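Local structure of cellulosomal scaffoldin (4WI0) at residues T3-D11 / K78-M89. The protein is a cellulosomal scaffoldin, probably with cellulase activity, whose C-terminal X-module and calcium-binding dockerin, the piece described here, pair with a type II cohesin. The protein carries 1 engineered substitution. Sequence-based numbering, arbitrary orientation.
Sequences TVSGYINPD and KELSTSASPILM
Residues 3-11 and 78-89 pair as parallel beta strands in two runs, Val4-Ser5 beside Lys78-Glu79 and Ile8-Pro10 beside Ile87-Met89, interrupted by an excursion of the second strand at residues 80-86. Strand 2-10 is the centre of a three-stranded mixed sheet in the X-module's beta sandwich, with 78-89 parallel on one flank and 44-50 antiparallel on the other. The principle illustrated is that a side chain can carry a ladder across a break: Ser5 O still accepts from Leu80 N (2.8 Å), but the next rung, from Tyr7 N, goes to Ser81 OG at 2.7 Å, before Tyr7 O takes up Ile87 N and the backbone pattern resumes. Ser81 OG gets there because it sits between its own N and carbonyl carbon (chi1 53°). The excursion also covers Tyr7: Ser83 CB stands 4.0 Å from the ring centroid of Tyr7, almost on the normal, in a CH-pi contact, while Tyr44 meets the ring as well. On the sandwich-core side, Val4 CG1 rests on the branch point of Leu80, and Ile8 CG2 touches Met89 CG at 3.5 Å; Met89 then bends away toward Phe26 and Ile59. On the opposite face, that of Ser5, Glu79, Asn9 and Leu88, a water donates to Glu79 OE2 and lies doubtfully close to Ser5 OG. Farther along, the Asn9 amide meets the Pro86 ring at a slant, OD1 3.4 Å from Pro86 CG, while its ND2 donates to Ile8 O from above the carbonyl plane.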
loop_
_atom_site.group_PDB
_atom_site.type_symbol
_atom_site.label_atom_id
_atom_site.label_comp_id
_atom_site.label_asym_id
_atom_site.label_seq_id
_atom_site.Cartn_x
_atom_site.Cartn_y
_atom_site.Cartn_z
ATOM N N THR B 3 24.359 18.927 24.013
ATOM C CA THR B 3 24.011 18.250 22.773
ATOM C C THR B 3 22.688 17.508 22.936
ATOM O O THR B 3 22.546 16.674 23.833
ATOM C CB THR B 3 25.095 17.235 22.365
ATOM O OG1 THR B 3 26.365 17.891 22.295
ATOM C CG2 THR B 3 24.777 16.616 21.010
ATOM N N VAL B 4 21.725 17.814 22.069
ATOM C CA VAL B 4 20.475 17.064 21.987
ATOM C C VAL B 4 20.576 16.125 20.771
ATOM O O VAL B 4 20.812 16.583 19.656
ATOM C CB VAL B 4 19.260 18.014 21.870
ATOM C CG1 VAL B 4 17.955 17.238 21.835
ATOM C CG2 VAL B 4 19.239 18.996 23.030
ATOM N N SER B 5 20.419 14.822 21.000
ATOM C CA SER B 5 20.512 13.816 19.935
ATOM C C SER B 5 19.353 12.802 19.958
ATOM O O SER B 5 18.548 12.769 20.889
ATOM C CB SER B 5 21.851 13.078 20.051
ATOM O OG SER B 5 21.952 12.417 21.301
ATOM N N GLY B 6 19.277 11.965 18.930
ATOM C CA GLY B 6 18.275 10.903 18.878
ATOM C C GLY B 6 18.107 10.257 17.516
ATOM O O GLY B 6 18.893 10.503 16.597
ATOM N N TYR B 7 17.069 9.433 17.401
ATOM C CA TYR B 7 16.776 8.683 16.182
ATOM C C TYR B 7 15.333 8.888 15.723
ATOM O O TYR B 7 14.413 8.820 16.528
ATOM C CB TYR B 7 17.024 7.192 16.423
ATOM C CG TYR B 7 18.483 6.856 16.529
ATOM C CD1 TYR B 7 19.161 6.979 17.739
ATOM C CD2 TYR B 7 19.203 6.439 15.412
ATOM C CE1 TYR B 7 20.512 6.676 17.836
ATOM C CE2 TYR B 7 20.553 6.138 15.502
ATOM C CZ TYR B 7 21.199 6.258 16.716
ATOM O OH TYR B 7 22.544 5.962 16.806
ATOM N N ILE B 8 15.164 9.159 14.430
ATOM C CA ILE B 8 13.854 9.242 13.784
ATOM C C ILE B 8 13.761 8.071 12.793
ATOM O O ILE B 8 14.717 7.816 12.062
ATOM C CB ILE B 8 13.678 10.567 12.983
ATOM C CG1 ILE B 8 14.090 11.814 13.793
ATOM C CG2 ILE B 8 12.256 10.695 12.455
ATOM C CD1 ILE B 8 13.198 12.170 14.960
ATOM N N ASN B 9 12.625 7.367 12.781
ATOM C CA ASN B 9 12.326 6.315 11.802
ATOM C C ASN B 9 10.932 6.557 11.204
ATOM O O ASN B 9 10.029 6.983 11.914
ATOM C CB ASN B 9 12.265 4.941 12.487
ATOM C CG ASN B 9 13.613 4.243 12.636
ATOM O OD1 ASN B 9 13.630 3.074 13.013
ATOM N ND2 ASN B 9 14.729 4.925 12.385
ATOM N N PRO B 10 10.738 6.249 9.909
ATOM C CA PRO B 10 9.362 6.296 9.384
ATOM C C PRO B 10 8.550 5.123 9.925
ATOM O O PRO B 10 9.131 4.060 10.199
ATOM C CB PRO B 10 9.562 6.169 7.873
ATOM C CG PRO B 10 10.838 5.418 7.732
ATOM C CD PRO B 10 11.708 5.828 8.883
ATOM N N ASP B 11 7.237 5.300 10.095
ATOM C CA ASP B 11 6.382 4.218 10.588
ATOM C C ASP B 11 5.919 3.271 9.461
ATOM O O ASP B 11 4.735 3.221 9.105
ATOM C CB ASP B 11 5.178 4.773 11.372
ATOM C CG ASP B 11 4.370 3.683 12.045
ATOM O OD1 ASP B 11 4.883 2.555 12.200
ATOM O OD2 ASP B 11 3.213 3.939 12.417
ATOM N N LYS B 78 21.388 15.263 26.226
ATOM C CA LYS B 78 20.141 14.508 26.286
ATOM C C LYS B 78 19.872 13.730 25.007
ATOM O O LYS B 78 19.909 14.291 23.907
ATOM C CB LYS B 78 18.959 15.449 26.536
ATOM C CG LYS B 78 17.616 14.735 26.636
ATOM C CD LYS B 78 16.481 15.722 26.845
ATOM C CE LYS B 78 15.184 15.017 27.222
ATOM N NZ LYS B 78 15.138 14.711 28.676
ATOM N N GLU B 79 19.560 12.446 25.175
ATOM C CA GLU B 79 19.139 11.586 24.074
ATOM C C GLU B 79 17.609 11.485 24.059
ATOM O O GLU B 79 17.015 10.927 24.972
ATOM C CB GLU B 79 19.787 10.201 24.223
ATOM C CG GLU B 79 19.838 9.403 22.938
ATOM C CD GLU B 79 20.760 8.193 23.005
ATOM O OE1 GLU B 79 20.799 7.505 24.055
ATOM O OE2 GLU B 79 21.446 7.931 21.989
ATOM N N LEU B 80 16.978 12.045 23.032
ATOM C CA LEU B 80 15.520 12.039 22.920
ATOM C C LEU B 80 14.958 10.670 22.620
ATOM O O LEU B 80 13.839 10.373 23.006
ATOM C CB LEU B 80 15.054 12.987 21.825
ATOM C CG LEU B 80 15.469 14.448 21.988
ATOM C CD1 LEU B 80 14.625 15.310 21.062
ATOM C CD2 LEU B 80 15.330 14.911 23.437
ATOM N N SER B 81 15.735 9.841 21.923
ATOM C CA SER B 81 15.279 8.522 21.523
ATOM C C SER B 81 16.498 7.644 21.242
ATOM O O SER B 81 17.617 8.141 21.240
ATOM C CB SER B 81 14.402 8.627 20.279
ATOM O OG SER B 81 15.057 9.341 19.242
ATOM N N THR B 82 16.272 6.358 21.005
ATOM C CA THR B 82 17.363 5.407 20.744
ATOM C C THR B 82 17.112 4.678 19.424
ATOM O O THR B 82 16.025 4.779 18.849
ATOM C CB THR B 82 17.482 4.370 21.869
ATOM O OG1 THR B 82 16.294 3.567 21.916
ATOM C CG2 THR B 82 17.701 5.059 23.229
ATOM N N SER B 83 18.111 3.942 18.943
ATOM C CA SER B 83 17.961 3.209 17.683
ATOM C C SER B 83 16.916 2.092 17.780
ATOM O O SER B 83 16.201 1.834 16.815
ATOM C CB SER B 83 19.303 2.645 17.204
ATOM O OG SER B 83 19.965 2.009 18.263
ATOM N N ALA B 84 16.829 1.441 18.939
ATOM C CA ALA B 84 15.825 0.395 19.173
ATOM C C ALA B 84 14.431 0.973 19.479
ATOM O O ALA B 84 13.417 0.315 19.233
ATOM C CB ALA B 84 16.271 -0.528 20.297
ATOM N N SER B 85 14.386 2.194 20.004
ATOM C CA SER B 85 13.117 2.863 20.303
ATOM C C SER B 85 13.137 4.295 19.741
ATOM O O SER B 85 13.248 5.261 20.486
ATOM C CB SER B 85 12.877 2.847 21.815
ATOM O OG SER B 85 11.674 3.511 22.160
ATOM N N PRO B 86 13.058 4.432 18.409
ATOM C CA PRO B 86 13.108 5.744 17.773
ATOM C C PRO B 86 11.790 6.495 17.884
ATOM O O PRO B 86 10.774 5.914 18.247
ATOM C CB PRO B 86 13.345 5.412 16.302
ATOM C CG PRO B 86 12.721 4.074 16.133
ATOM C CD PRO B 86 12.997 3.347 17.416
ATOM N N ILE B 87 11.832 7.773 17.544
ATOM C CA ILE B 87 10.617 8.559 17.319
ATOM C C ILE B 87 10.101 8.191 15.924
ATOM O O ILE B 87 10.845 8.242 14.939
ATOM C CB ILE B 87 10.911 10.063 17.423
ATOM C CG1 ILE B 87 11.356 10.403 18.844
ATOM C CG2 ILE B 87 9.702 10.901 17.028
ATOM C CD1 ILE B 87 12.139 11.696 18.929
ATOM N N LEU B 88 8.839 7.790 15.854
ATOM C CA LEU B 88 8.230 7.429 14.591
ATOM C C LEU B 88 7.567 8.635 13.935
ATOM O O LEU B 88 7.003 9.483 14.620
ATOM C CB LEU B 88 7.235 6.291 14.799
ATOM C CG LEU B 88 7.878 4.983 15.283
ATOM C CD1 LEU B 88 6.857 3.862 15.291
ATOM C CD2 LEU B 88 9.076 4.591 14.438
ATOM N N MET B 89 7.690 8.713 12.607
ATOM C CA MET B 89 7.026 9.735 11.789
ATOM C C MET B 89 6.074 9.069 10.783
ATOM O O MET B 89 6.428 8.054 10.156
ATOM C CB MET B 89 8.057 10.581 11.045
ATOM C CG MET B 89 8.874 11.500 11.946
ATOM S SD MET B 89 7.875 12.831 12.654
ATOM C CE MET B 89 7.621 13.806 11.179
HETATM O O HOH W 1 23.070 10.227 21.070
#